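Local coordinates for protein OLD nuclease (Thermus scotoductus, PDB 6P74) that degrades linear and supercoiled double-stranded DNA in the 5'-to-3' direction with divalent metal ions, and has a DNA-stimulated ATPase activity, at residues A[270-275]-A[304-309]; A[21-26]-A[317-322]; A[259-264]-A[291-296]; A[41-46]-A[70-75]. All blocks are in the same frame, centred on the assembly; numbering follows the deposited sequence.

Contact 1: A[270-275]-A[304-309]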
loop_
_atom_site.group_PDB
_atom_site.type_symbol
_atom_site.label_atom_id
_atom_site.label_comp_id
_atom_site.label_asym_id
_atom_site.label_seq_id
_atom_site.Cartn_x
_atom_site.Cartn_y
_atom_site.Cartn_z
ATOM N N ILE A 270 25.928 -9.118 6.672
ATOM C CA ILE A 270 24.899 -8.086 6.739
ATOM C C ILE A 270 23.526 -8.660 7.060
ATOM O O ILE A 270 22.528 -7.934 7.048
ATOM C CB ILE A 270 24.859 -7.267 5.437
ATOM C CG1 ILE A 270 24.523 -8.158 4.247
ATOM C CG2 ILE A 270 26.196 -6.563 5.221
ATOM C CD1 ILE A 270 24.332 -7.399 2.961
ATOM N N GLY A 271 23.453 -9.953 7.363
ATOM C CA GLY A 271 22.191 -10.520 7.803
ATOM C C GLY A 271 21.180 -10.705 6.684
ATOM O O GLY A 271 21.548 -11.081 5.567
ATOM N N THR A 272 19.913 -10.426 6.970
ATOM C CA THR A 272 18.817 -10.805 6.101
ATOM C C THR A 272 18.307 -9.608 5.320
ATOM O O THR A 272 17.967 -8.572 5.903
ATOM C CB THR A 272 17.668 -11.427 6.892
ATOM O OG1 THR A 272 18.123 -12.636 7.508
ATOM C CG2 THR A 272 16.489 -11.745 5.933
ATOM N N VAL A 273 18.209 -9.785 4.007
ATOM C CA VAL A 273 17.749 -8.768 3.071
ATOM C C VAL A 273 16.551 -9.329 2.324
ATOM O O VAL A 273 16.589 -10.460 1.838
ATOM C CB VAL A 273 18.852 -8.368 2.070
ATOM C CG1 VAL A 273 18.369 -7.244 1.178
ATOM C CG2 VAL A 273 20.131 -7.991 2.795
ATOM N N ILE A 274 15.499 -8.543 2.234
ATOM C CA ILE A 274 14.310 -8.900 1.486
ATOM C C ILE A 274 14.224 -7.950 0.305
ATOM O O ILE A 274 14.370 -6.733 0.478
ATOM C CB ILE A 274 13.063 -8.816 2.374
ATOM C CG1 ILE A 274 13.134 -9.911 3.446
ATOM C CG2 ILE A 274 11.809 -8.897 1.532
ATOM C CD1 ILE A 274 11.955 -9.923 4.384
ATOM N N ILE A 275 14.030 -8.493 -0.894
ATOM C CA ILE A 275 13.960 -7.655 -2.086
ATOM C C ILE A 275 12.690 -7.970 -2.844
ATOM O O ILE A 275 12.395 -9.134 -3.143
ATOM C CB ILE A 275 15.194 -7.808 -2.985
ATOM C CG1 ILE A 275 16.448 -7.547 -2.168
ATOM C CG2 ILE A 275 15.139 -6.786 -4.124
ATOM C CD1 ILE A 275 17.725 -7.778 -2.908
ATOM N N GLN A 304 21.569 -13.403 3.980
ATOM C CA GLN A 304 20.445 -14.186 3.508
ATOM C C GLN A 304 19.588 -13.277 2.638
ATOM O O GLN A 304 19.287 -12.149 3.041
ATOM C CB GLN A 304 19.645 -14.750 4.685
ATOM C CG GLN A 304 18.256 -15.231 4.294
ATOM C CD GLN A 304 17.456 -15.720 5.481
ATOM O OE1 GLN A 304 17.435 -15.073 6.538
ATOM N NE2 GLN A 304 16.781 -16.871 5.317
ATOM N N ILE A 305 19.221 -13.748 1.443
ATOM C CA ILE A 305 18.419 -12.960 0.500
ATOM C C ILE A 305 17.075 -13.644 0.310
ATOM O O ILE A 305 17.012 -14.813 -0.095
ATOM C CB ILE A 305 19.120 -12.780 -0.860
ATOM C CG1 ILE A 305 20.509 -12.186 -0.682
ATOM C CG2 ILE A 305 18.312 -11.854 -1.751
ATOM C CD1 ILE A 305 20.465 -10.746 -0.214
ATOM N N ILE A 306 16.004 -12.910 0.571
ATOM C CA ILE A 306 14.650 -13.383 0.350
ATOM C C ILE A 306 14.007 -12.416 -0.626
ATOM O O ILE A 306 14.007 -11.206 -0.384
ATOM C CB ILE A 306 13.852 -13.444 1.660
ATOM C CG1 ILE A 306 14.503 -14.417 2.644
ATOM C CG2 ILE A 306 12.378 -13.784 1.398
ATOM C CD1 ILE A 306 13.852 -14.368 4.023
ATOM N N TYR A 307 13.454 -12.936 -1.724
ATOM C CA TYR A 307 12.888 -12.017 -2.699
ATOM C C TYR A 307 11.732 -12.641 -3.467
ATOM O O TYR A 307 11.653 -13.862 -3.641
ATOM C CB TYR A 307 13.961 -11.528 -3.667
ATOM C CG TYR A 307 14.675 -12.616 -4.421
ATOM C CD1 TYR A 307 14.128 -13.158 -5.574
ATOM C CD2 TYR A 307 15.903 -13.083 -3.999
ATOM C CE1 TYR A 307 14.775 -14.139 -6.274
ATOM C CE2 TYR A 307 16.564 -14.052 -4.694
ATOM C CZ TYR A 307 15.997 -14.578 -5.839
ATOM O OH TYR A 307 16.654 -15.559 -6.546
ATOM N N SER A 308 10.810 -11.777 -3.882
ATOM C CA SER A 308 9.866 -12.070 -4.947
ATOM C C SER A 308 10.512 -11.701 -6.283
ATOM O O SER A 308 11.366 -10.815 -6.354
ATOM C CB SER A 308 8.552 -11.312 -4.740
ATOM O OG SER A 308 8.740 -9.901 -4.740
ATOM N N THR A 309 10.132 -12.424 -7.338
ATOM C CA THR A 309 10.687 -12.170 -8.661
ATOM C C THR A 309 9.713 -12.608 -9.743
ATOM O O THR A 309 8.901 -13.521 -9.551
ATOM C CB THR A 309 12.024 -12.890 -8.875
ATOM O OG1 THR A 309 12.660 -12.370 -10.041
ATOM C CG2 THR A 309 11.803 -14.376 -9.077
#
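Strands 272-275 and 304-308 run parallel, 15° apart in direction, with Thr272, Val273, Ile274 and Ile275 paired in register with Gln304, Ile305, Ile306 and Tyr307. The backbone ladder opens where Gln304 N donates to Gly271 O and continues through Val273 N to Gln304 O, Ile306 N to Val273 O (2.8 Å) and Ile275 N to Ile306 O; a last, weak bond joins Ser308 N to Ile275 O. On one face Thr272 and Gln304 lie side by side. Thr272 OG1 stands beside its own backbone N and gives its proton to Gln304 OE1 at 2.7 Å, in the plane of the amide and on a lone pair. Gln304 suits the place because its extended chain carries an amide with both an acceptor and a donor: OE1 also accepts from Leu2 N, and NE2 donates to Gly21 O. Further along this face Ile274 CG1 packs on Ile306 CB at 4.0 Å. The other face is apolar near the backbone: Ile305 CD1 turns back to Val273 CB (3.7 Å), its chi2 of -69° bringing that methyl over the neighbouring strand, and CB of Ile275 rests on CB of Tyr307. The Tyr307 ring leads away, its OH hydrogen-bonded to Phe314 O. Beta-branched residues fit such central strands, and the chemistry implies a buried, largely apolar pairing whose Thr272-Gln304 pair is hydrogen-bonded, ending at Ser308 beside Lys34 of the inferred ATP site.

Contact 2: A[21-26]-A[317-322]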
loop_
_atom_site.group_PDB
_atom_site.type_symbol
_atom_site.label_atom_id
_atom_site.label_comp_id
_atom_site.label_asym_id
_atom_site.label_seq_id
_atom_site.Cartn_x
_atom_site.Cartn_y
_atom_site.Cartn_z
ATOM N N GLY A 21 15.406 -20.202 3.424
ATOM C CA GLY A 21 16.796 -20.578 3.321
ATOM C C GLY A 21 17.690 -19.415 2.939
ATOM O O GLY A 21 17.236 -18.277 2.756
ATOM N N PRO A 22 18.987 -19.693 2.793
ATOM C CA PRO A 22 19.948 -18.592 2.591
ATOM C C PRO A 22 19.619 -17.771 1.364
ATOM O O PRO A 22 19.821 -16.550 1.341
ATOM C CB PRO A 22 21.299 -19.317 2.445
ATOM C CG PRO A 22 21.062 -20.726 2.918
ATOM C CD PRO A 22 19.608 -21.021 2.640
ATOM N N LEU A 23 19.112 -18.433 0.331
ATOM C CA LEU A 23 18.485 -17.779 -0.800
ATOM C C LEU A 23 17.079 -18.343 -0.886
ATOM O O LEU A 23 16.908 -19.566 -0.952
ATOM C CB LEU A 23 19.259 -18.052 -2.086
ATOM C CG LEU A 23 19.051 -17.102 -3.249
ATOM C CD1 LEU A 23 19.569 -15.742 -2.858
ATOM C CD2 LEU A 23 19.802 -17.627 -4.445
ATOM N N THR A 24 16.078 -17.463 -0.851
ATOM C CA THR A 24 14.681 -17.862 -0.981
ATOM C C THR A 24 14.094 -17.067 -2.142
ATOM O O THR A 24 14.006 -15.837 -2.071
ATOM C CB THR A 24 13.906 -17.630 0.316
ATOM O OG1 THR A 24 14.634 -18.178 1.430
ATOM C CG2 THR A 24 12.561 -18.299 0.236
ATOM N N ALA A 25 13.718 -17.769 -3.222
ATOM C CA ALA A 25 13.215 -17.152 -4.444
ATOM C C ALA A 25 11.733 -17.475 -4.524
ATOM O O ALA A 25 11.354 -18.643 -4.686
ATOM C CB ALA A 25 13.946 -17.666 -5.686
ATOM N N ILE A 26 10.902 -16.446 -4.423
ATOM C CA ILE A 26 9.460 -16.603 -4.304
ATOM C C ILE A 26 8.825 -16.194 -5.624
ATOM O O ILE A 26 8.968 -15.043 -6.053
ATOM C CB ILE A 26 8.911 -15.766 -3.146
ATOM C CG1 ILE A 26 9.713 -16.065 -1.864
ATOM C CG2 ILE A 26 7.431 -15.985 -3.019
ATOM C CD1 ILE A 26 9.126 -15.451 -0.601
ATOM N N VAL A 317 16.184 -23.006 -11.985
ATOM C CA VAL A 317 15.708 -24.358 -11.707
ATOM C C VAL A 317 16.817 -25.221 -11.108
ATOM O O VAL A 317 16.538 -26.164 -10.362
ATOM C CB VAL A 317 15.111 -25.016 -12.965
ATOM C CG1 VAL A 317 16.160 -25.146 -13.964
ATOM C CG2 VAL A 317 14.616 -26.388 -12.663
ATOM N N ASN A 318 18.081 -24.935 -11.412
ATOM C CA ASN A 318 19.151 -25.745 -10.845
ATOM C C ASN A 318 19.326 -25.472 -9.365
ATOM O O ASN A 318 19.936 -26.275 -8.658
ATOM C CB ASN A 318 20.459 -25.501 -11.599
ATOM C CG ASN A 318 20.290 -25.665 -13.107
ATOM O OD1 ASN A 318 20.375 -26.779 -13.646
ATOM N ND2 ASN A 318 20.018 -24.551 -13.795
ATOM N N ARG A 319 18.779 -24.377 -8.874
ATOM C CA ARG A 319 18.813 -24.089 -7.451
ATOM C C ARG A 319 17.323 -24.300 -7.164
ATOM O O ARG A 319 16.500 -23.402 -7.362
ATOM C CB ARG A 319 19.283 -22.644 -7.255
ATOM C CG ARG A 319 19.920 -22.342 -5.931
ATOM C CD ARG A 319 20.489 -20.928 -5.952
ATOM N NE ARG A 319 21.862 -20.855 -6.454
ATOM C CZ ARG A 319 22.927 -20.744 -5.660
ATOM N NH1 ARG A 319 22.769 -20.684 -4.337
ATOM N NH2 ARG A 319 24.144 -20.676 -6.183
ATOM N N PHE A 320 16.964 -25.500 -6.708
ATOM C CA PHE A 320 15.551 -25.855 -6.617
ATOM C C PHE A 320 15.278 -25.700 -5.123
ATOM O O PHE A 320 14.124 -25.464 -4.747
ATOM C CB PHE A 320 15.140 -27.255 -7.101
ATOM C CG PHE A 320 16.006 -28.356 -6.576
ATOM C CD1 PHE A 320 15.854 -28.818 -5.278
ATOM C CD2 PHE A 320 16.962 -28.957 -7.392
ATOM C CE1 PHE A 320 16.658 -29.847 -4.787
ATOM C CE2 PHE A 320 17.776 -29.984 -6.915
ATOM C CZ PHE A 320 17.622 -30.432 -5.613
ATOM N N GLU A 321 16.302 -25.786 -4.267
ATOM C CA GLU A 321 16.055 -25.583 -2.844
ATOM C C GLU A 321 15.524 -24.184 -2.565
ATOM O O GLU A 321 14.770 -23.990 -1.606
ATOM C CB GLU A 321 17.330 -25.827 -2.019
ATOM C CG GLU A 321 17.911 -27.240 -2.147
ATOM C CD GLU A 321 18.834 -27.393 -3.351
ATOM O OE1 GLU A 321 18.800 -26.532 -4.262
ATOM O OE2 GLU A 321 19.603 -28.377 -3.383
ATOM N N ALA A 322 15.912 -23.198 -3.382
ATOM C CA ALA A 322 15.503 -21.815 -3.136
ATOM C C ALA A 322 14.037 -21.554 -3.473
ATOM O O ALA A 322 13.455 -20.596 -2.950
ATOM C CB ALA A 322 16.372 -20.859 -3.943
#
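Leu23 and Arg319 meet with their side chains crossing at about a right angle, methyl CD2 of the leucine lying 3.7 Å from CD of the arginine. The contact falls on the aliphatic part of Arg319, whose chain bends at chi3 beyond CD. The long arginine suits this edge: its CD methylene packs on a leucine methyl, while the guanidinium beyond it forms a salt bridge through NH1 with Asp299. Ala322 approaches from the same segment with its CB directed at the strand, 3.3 Å from Leu23 O and 4.4 Å from CB of Ala25. The small alanine suits this close approach, and Ala25 is equally slight. One hydrogen bond crosses between the segments, Ala25 N to Ala322 O at 2.9 Å, with the donor standing 43° out of the carbonyl plane. On the strand's other side Thr24 CB points away from 317-322, and its OG1 donates to Gly21 O, tying the turn that precedes the strand. The bond from Ala25 marks where the chain of 317-322 is about to enter strand 323-328, the parallel neighbour of 23-27. The chemistry implies a junction held by one amide bond and a few apolar contacts, with the charged group kept at its margin.

Contact 3: A[259-264]-A[291-296]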
loop_
_atom_site.group_PDB
_atom_site.type_symbol
_atom_site.label_atom_id
_atom_site.label_comp_id
_atom_site.label_asym_id
_atom_site.label_seq_id
_atom_site.Cartn_x
_atom_site.Cartn_y
_atom_site.Cartn_z
ATOM N N ILE A 259 25.850 -0.966 -4.769
ATOM C CA ILE A 259 25.919 -1.047 -3.311
ATOM C C ILE A 259 26.176 -2.483 -2.882
ATOM O O ILE A 259 27.037 -2.752 -2.037
ATOM C CB ILE A 259 24.643 -0.477 -2.658
ATOM C CG1 ILE A 259 24.637 1.054 -2.715
ATOM C CG2 ILE A 259 24.552 -0.891 -1.184
ATOM C CD1 ILE A 259 23.247 1.613 -2.668
ATOM N N PHE A 260 25.463 -3.432 -3.485
ATOM C CA PHE A 260 25.668 -4.828 -3.116
ATOM C C PHE A 260 27.046 -5.327 -3.511
ATOM O O PHE A 260 27.622 -6.171 -2.817
ATOM C CB PHE A 260 24.585 -5.693 -3.739
ATOM C CG PHE A 260 23.340 -5.755 -2.915
ATOM C CD1 PHE A 260 23.199 -6.718 -1.923
ATOM C CD2 PHE A 260 22.313 -4.847 -3.119
ATOM C CE1 PHE A 260 22.050 -6.779 -1.157
ATOM C CE2 PHE A 260 21.165 -4.908 -2.356
ATOM C CZ PHE A 260 21.037 -5.871 -1.372
ATOM N N GLU A 261 27.588 -4.823 -4.615
ATOM C CA GLU A 261 28.956 -5.164 -4.971
ATOM C C GLU A 261 29.948 -4.600 -3.961
ATOM O O GLU A 261 30.973 -5.238 -3.687
ATOM C CB GLU A 261 29.253 -4.680 -6.393
ATOM C CG GLU A 261 30.710 -4.812 -6.855
ATOM C CD GLU A 261 31.236 -6.252 -6.898
ATOM O OE1 GLU A 261 30.413 -7.186 -6.855
ATOM O OE2 GLU A 261 32.482 -6.440 -6.968
ATOM N N ALA A 262 29.670 -3.427 -3.376
ATOM C CA ALA A 262 30.567 -2.942 -2.331
ATOM C C ALA A 262 30.485 -3.828 -1.084
ATOM O O ALA A 262 31.513 -4.150 -0.478
ATOM C CB ALA A 262 30.256 -1.486 -1.994
ATOM N N PHE A 263 29.276 -4.258 -0.701
ATOM C CA PHE A 263 29.131 -5.196 0.414
ATOM C C PHE A 263 30.005 -6.425 0.226
ATOM O O PHE A 263 30.693 -6.862 1.151
ATOM C CB PHE A 263 27.679 -5.632 0.559
ATOM C CG PHE A 263 26.837 -4.699 1.376
ATOM C CD1 PHE A 263 27.265 -4.249 2.604
ATOM C CD2 PHE A 263 25.594 -4.294 0.920
ATOM C CE1 PHE A 263 26.473 -3.400 3.354
ATOM C CE2 PHE A 263 24.810 -3.439 1.662
ATOM C CZ PHE A 263 25.247 -2.993 2.874
ATOM N N ARG A 264 29.963 -7.019 -0.967
ATOM C CA ARG A 264 30.681 -8.269 -1.181
ATOM C C ARG A 264 32.178 -8.067 -1.042
ATOM O O ARG A 264 32.882 -8.934 -0.508
ATOM C CB ARG A 264 30.347 -8.854 -2.552
ATOM C CG ARG A 264 30.765 -10.298 -2.684
ATOM C CD ARG A 264 31.831 -10.437 -3.719
ATOM N NE ARG A 264 31.304 -10.074 -5.023
ATOM C CZ ARG A 264 32.057 -9.756 -6.067
ATOM N NH1 ARG A 264 33.386 -9.746 -5.958
ATOM N NH2 ARG A 264 31.478 -9.443 -7.224
ATOM N N TYR A 291 22.200 -11.329 -9.887
ATOM C CA TYR A 291 21.893 -12.659 -9.370
ATOM C C TYR A 291 23.160 -13.408 -8.967
ATOM O O TYR A 291 23.225 -14.001 -7.885
ATOM C CB TYR A 291 21.104 -13.461 -10.406
ATOM C CG TYR A 291 20.722 -14.865 -9.959
ATOM C CD1 TYR A 291 19.915 -15.069 -8.851
ATOM C CD2 TYR A 291 21.163 -15.984 -10.658
ATOM C CE1 TYR A 291 19.562 -16.358 -8.436
ATOM C CE2 TYR A 291 20.810 -17.270 -10.255
ATOM C CZ TYR A 291 20.007 -17.446 -9.147
ATOM O OH TYR A 291 19.656 -18.719 -8.753
ATOM N N ARG A 292 24.172 -13.414 -9.834
ATOM C CA ARG A 292 25.429 -14.075 -9.487
ATOM C C ARG A 292 26.022 -13.491 -8.213
ATOM O O ARG A 292 26.584 -14.214 -7.380
ATOM C CB ARG A 292 26.419 -13.944 -10.635
ATOM C CG ARG A 292 27.590 -14.904 -10.521
ATOM C CD ARG A 292 28.907 -14.217 -10.814
ATOM N NE ARG A 292 29.183 -13.159 -9.846
ATOM C CZ ARG A 292 29.879 -13.332 -8.724
ATOM N NH1 ARG A 292 30.375 -14.535 -8.426
ATOM N NH2 ARG A 292 30.076 -12.301 -7.898
ATOM N N LEU A 293 25.899 -12.175 -8.045
ATOM C CA LEU A 293 26.416 -11.510 -6.861
ATOM C C LEU A 293 25.640 -11.923 -5.618
ATOM O O LEU A 293 26.238 -12.204 -4.572
ATOM C CB LEU A 293 26.356 -10.001 -7.078
ATOM C CG LEU A 293 26.929 -9.006 -6.098
ATOM C CD1 LEU A 293 26.838 -7.662 -6.759
ATOM C CD2 LEU A 293 26.104 -9.013 -4.855
ATOM N N LEU A 294 24.310 -11.966 -5.714
ATOM C CA LEU A 294 23.507 -12.367 -4.573
ATOM C C LEU A 294 23.781 -13.818 -4.201
ATOM O O LEU A 294 23.883 -14.148 -3.011
ATOM C CB LEU A 294 22.026 -12.136 -4.873
ATOM C CG LEU A 294 21.675 -10.648 -4.972
ATOM C CD1 LEU A 294 20.289 -10.437 -5.552
ATOM C CD2 LEU A 294 21.792 -9.956 -3.610
ATOM N N CYS A 295 23.965 -14.685 -5.203
ATOM C CA CYS A 295 24.243 -16.088 -4.917
ATOM C C CYS A 295 25.603 -16.272 -4.257
ATOM O O CYS A 295 25.754 -17.125 -3.375
ATOM C CB CYS A 295 24.175 -16.922 -6.193
ATOM S SG CYS A 295 22.534 -17.139 -6.874
ATOM N N GLU A 296 26.624 -15.524 -4.688
ATOM C CA GLU A 296 27.914 -15.675 -4.023
ATOM C C GLU A 296 27.813 -15.272 -2.552
ATOM O O GLU A 296 28.341 -15.962 -1.672
ATOM C CB GLU A 296 29.001 -14.877 -4.741
ATOM C CG GLU A 296 30.407 -15.203 -4.204
ATOM C CD GLU A 296 31.510 -14.264 -4.700
ATOM O OE1 GLU A 296 31.308 -13.580 -5.723
ATOM O OE2 GLU A 296 32.588 -14.213 -4.060
#
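Arg264 reaches across from helix 259-264 to Arg292 and Glu296 of helix 291-296, and its course from CB outward tells most of the contact. CB points toward the other helix; CG is anti to the backbone N (chi1 -165°), which carries it away from that nitrogen, and the later bends at chi2 and chi3 turn the guanidinium to Glu296. CD comes 3.8 Å from Glu296 OE1. NE lies 3.6 Å from the same oxygen, which sits over one face of the guanidinium toward its rim, a salt bridge of charges alone to which no N-H points. CZ passes near Arg292 NH2. At the tip, NH2 forms a salt bridge with Glu261 OE1 of its own helix, yet stands only 3.3 Å from Arg292 NH2, the two guanidinium planes 86° apart. This approach of like charges is presumably eased by the carboxylates: Arg292 grips Glu296 OE1 with NH1 and NH2, the latter at 2.8 Å. Arginine and glutamate suit this partly exposed side since each can serve several partners. Beneath them the contact turns apolar. Leu293 CD2 touches Phe260 CB (3.8 Å), and Leu294 CD2 reaches Phe260 CD1 at 3.9 Å, the ring also meeting Phe290 edge-to-face. With segment axes 10.3 Å apart and 33° between their directions, this is helix-helix packing with a four-residue salt-bridge network, joining two helices on one side of the ATPase sheet.

Contact 4: A[41-46]-A[70-75]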
loop_
_atom_site.group_PDB
_atom_site.type_symbol
_atom_site.label_atom_id
_atom_site.label_comp_id
_atom_site.label_asym_id
_atom_site.label_seq_id
_atom_site.Cartn_x
_atom_site.Cartn_y
_atom_site.Cartn_z
ATOM N N ILE A 41 6.730 -10.605 6.696
ATOM C CA ILE A 41 8.039 -10.610 7.339
ATOM C C ILE A 41 8.395 -9.206 7.795
ATOM O O ILE A 41 8.862 -8.997 8.924
ATOM C CB ILE A 41 9.108 -11.189 6.391
ATOM C CG1 ILE A 41 8.846 -12.674 6.117
ATOM C CG2 ILE A 41 10.513 -10.969 6.963
ATOM C CD1 ILE A 41 9.597 -13.244 4.875
ATOM N N ASP A 42 8.146 -8.213 6.936
ATOM C CA ASP A 42 8.535 -6.851 7.269
ATOM C C ASP A 42 7.767 -6.298 8.468
ATOM O O ASP A 42 8.294 -5.446 9.189
ATOM C CB ASP A 42 8.326 -5.945 6.072
ATOM C CG ASP A 42 8.984 -4.612 6.260
ATOM O OD1 ASP A 42 10.232 -4.605 6.349
ATOM O OD2 ASP A 42 8.272 -3.583 6.338
ATOM N N LEU A 43 6.516 -6.731 8.661
ATOM C CA LEU A 43 5.724 -6.301 9.809
ATOM C C LEU A 43 6.411 -6.664 11.111
ATOM O O LEU A 43 6.418 -5.876 12.064
ATOM C CB LEU A 43 4.347 -6.961 9.765
ATOM C CG LEU A 43 3.220 -6.128 9.195
ATOM C CD1 LEU A 43 1.916 -6.902 9.225
ATOM C CD2 LEU A 43 3.140 -4.899 10.038
ATOM N N VAL A 44 6.968 -7.872 11.176
ATOM C CA VAL A 44 7.574 -8.360 12.405
ATOM C C VAL A 44 8.995 -7.839 12.566
ATOM O O VAL A 44 9.425 -7.510 13.680
ATOM C CB VAL A 44 7.531 -9.893 12.412
ATOM C CG1 VAL A 44 8.010 -10.431 13.759
ATOM C CG2 VAL A 44 6.130 -10.353 12.097
ATOM N N LEU A 45 9.743 -7.748 11.462
ATOM C CA LEU A 45 11.188 -7.553 11.510
ATOM C C LEU A 45 11.685 -6.338 10.748
ATOM O O LEU A 45 12.904 -6.148 10.662
ATOM C CB LEU A 45 11.907 -8.805 10.990
ATOM C CG LEU A 45 11.617 -10.070 11.803
ATOM C CD1 LEU A 45 12.268 -11.263 11.143
ATOM C CD2 LEU A 45 12.070 -9.900 13.281
ATOM N N GLY A 46 10.792 -5.531 10.181
ATOM C CA GLY A 46 11.177 -4.291 9.544
ATOM C C GLY A 46 11.572 -3.271 10.593
ATOM O O GLY A 46 11.632 -3.556 11.789
ATOM N N ILE A 70 -5.186 -12.260 13.221
ATOM C CA ILE A 70 -3.971 -12.282 12.418
ATOM C C ILE A 70 -2.820 -12.833 13.255
ATOM O O ILE A 70 -2.621 -12.431 14.409
ATOM C CB ILE A 70 -3.661 -10.872 11.898
ATOM C CG1 ILE A 70 -4.757 -10.426 10.923
ATOM C CG2 ILE A 70 -2.278 -10.834 11.263
ATOM C CD1 ILE A 70 -4.748 -8.928 10.601
ATOM N N GLU A 71 -2.051 -13.753 12.672
ATOM C CA GLU A 71 -0.919 -14.386 13.350
ATOM C C GLU A 71 0.245 -14.510 12.375
ATOM O O GLU A 71 0.133 -15.217 11.373
ATOM C CB GLU A 71 -1.298 -15.774 13.866
ATOM C CG GLU A 71 -1.549 -15.897 15.333
ATOM C CD GLU A 71 -1.695 -17.353 15.740
ATOM O OE1 GLU A 71 -2.840 -17.855 15.803
ATOM O OE2 GLU A 71 -0.654 -18.003 15.965
ATOM N N ILE A 72 1.367 -13.863 12.672
ATOM C CA ILE A 72 2.580 -14.028 11.882
ATOM C C ILE A 72 3.699 -14.498 12.804
ATOM O O ILE A 72 4.059 -13.803 13.760
ATOM C CB ILE A 72 2.971 -12.736 11.156
ATOM C CG1 ILE A 72 1.806 -12.249 10.302
ATOM C CG2 ILE A 72 4.168 -12.995 10.291
ATOM C CD1 ILE A 72 1.903 -10.808 9.911
ATOM N N THR A 73 4.262 -15.667 12.503
ATOM C CA THR A 73 5.341 -16.246 13.293
ATOM C C THR A 73 6.593 -16.350 12.428
ATOM O O THR A 73 6.563 -16.979 11.366
ATOM C CB THR A 73 4.940 -17.628 13.831
ATOM O OG1 THR A 73 3.735 -17.524 14.596
ATOM C CG2 THR A 73 6.038 -18.200 14.708
ATOM N N VAL A 74 7.693 -15.746 12.875
ATOM C CA VAL A 74 8.965 -15.846 12.166
ATOM C C VAL A 74 9.956 -16.603 13.039
ATOM O O VAL A 74 10.201 -16.218 14.186
ATOM C CB VAL A 74 9.521 -14.469 11.788
ATOM C CG1 VAL A 74 10.687 -14.642 10.850
ATOM C CG2 VAL A 74 8.443 -13.630 11.150
ATOM N N HIS A 75 10.524 -17.675 12.498
ATOM C CA HIS A 75 11.521 -18.484 13.183
ATOM C C HIS A 75 12.913 -18.161 12.660
ATOM O O HIS A 75 13.099 -17.859 11.479
ATOM C CB HIS A 75 11.262 -19.975 12.989
ATOM C CG HIS A 75 9.895 -20.419 13.395
ATOM N ND1 HIS A 75 9.677 -21.285 14.447
ATOM C CD2 HIS A 75 8.676 -20.145 12.873
ATOM C CE1 HIS A 75 8.383 -21.524 14.554
ATOM N NE2 HIS A 75 7.752 -20.844 13.612
#
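Val44, in the last turn of helix 41-45, sets its CG2 against Ile72 CG2 and its CB against Val74 CG2 of strand 70-75, and every contact between the two segments is apolar. The first group is formed by branched side chains sliding past one another in opposite directions. Val44 CG2 lies 3.8 Å from Ile72 CG2, while Val44 CB meets Val74 CG2 at 4.0 Å, so that one valine bridges two residues two apart on the same face of the strand. Its CG1 is anti to the backbone N (chi1 -173°), which leaves CG2 anti to the carbonyl carbon, the branch that touches Ile72. The second group is made by leucine ends. Leu45 and Val74 reach toward each other tip to tip, CD1 to CG1 at 3.7 Å, whereas Leu43 crosses Ile72 at about a right angle, and Leu43 CD1 lies 4.0 Å from Ile72 CD1. Compact valine suits the middle, where the backbones are nearest, and longer leucines span the distance on its flanks. The polar bonds are made to other parts of the chain: Val44 O receives Arg130 NE, and the backbone of Ile72 pairs with Leu92. The helix segment lies 74° from the strand direction, 8.7 Å between axes. The chemistry implies a largely buried seam, in which van der Waals contact and burial of methyls join helix 34-45, which begins within the inferred ATP site, to the antiparallel sheet.

All four contacts belong to the ATPase part of the chain. Contacts 1 and 2 have centres about 11 Å apart and share the mixed sheet, where strand 304-308 neighbours strand 23-27. Contact 3, its centre about 12 Å from that of contact 1, packs helices 246-266 and 284-299 beside that sheet; helix 284-299 is the crossover of the beta-alpha-beta unit whose strands form contact 1. Contact 4, its centre about 26 Å from that of contact 3, reaches the antiparallel sheet through helix 34-45. Along the chain, contact 2 encloses the others, and contact 4 closes before contacts 3 and 1, which interlace. Contact 2, closing a span of about 290 residues, thus joins distant parts of the ATPase domain, which contains the inferred nucleotide site.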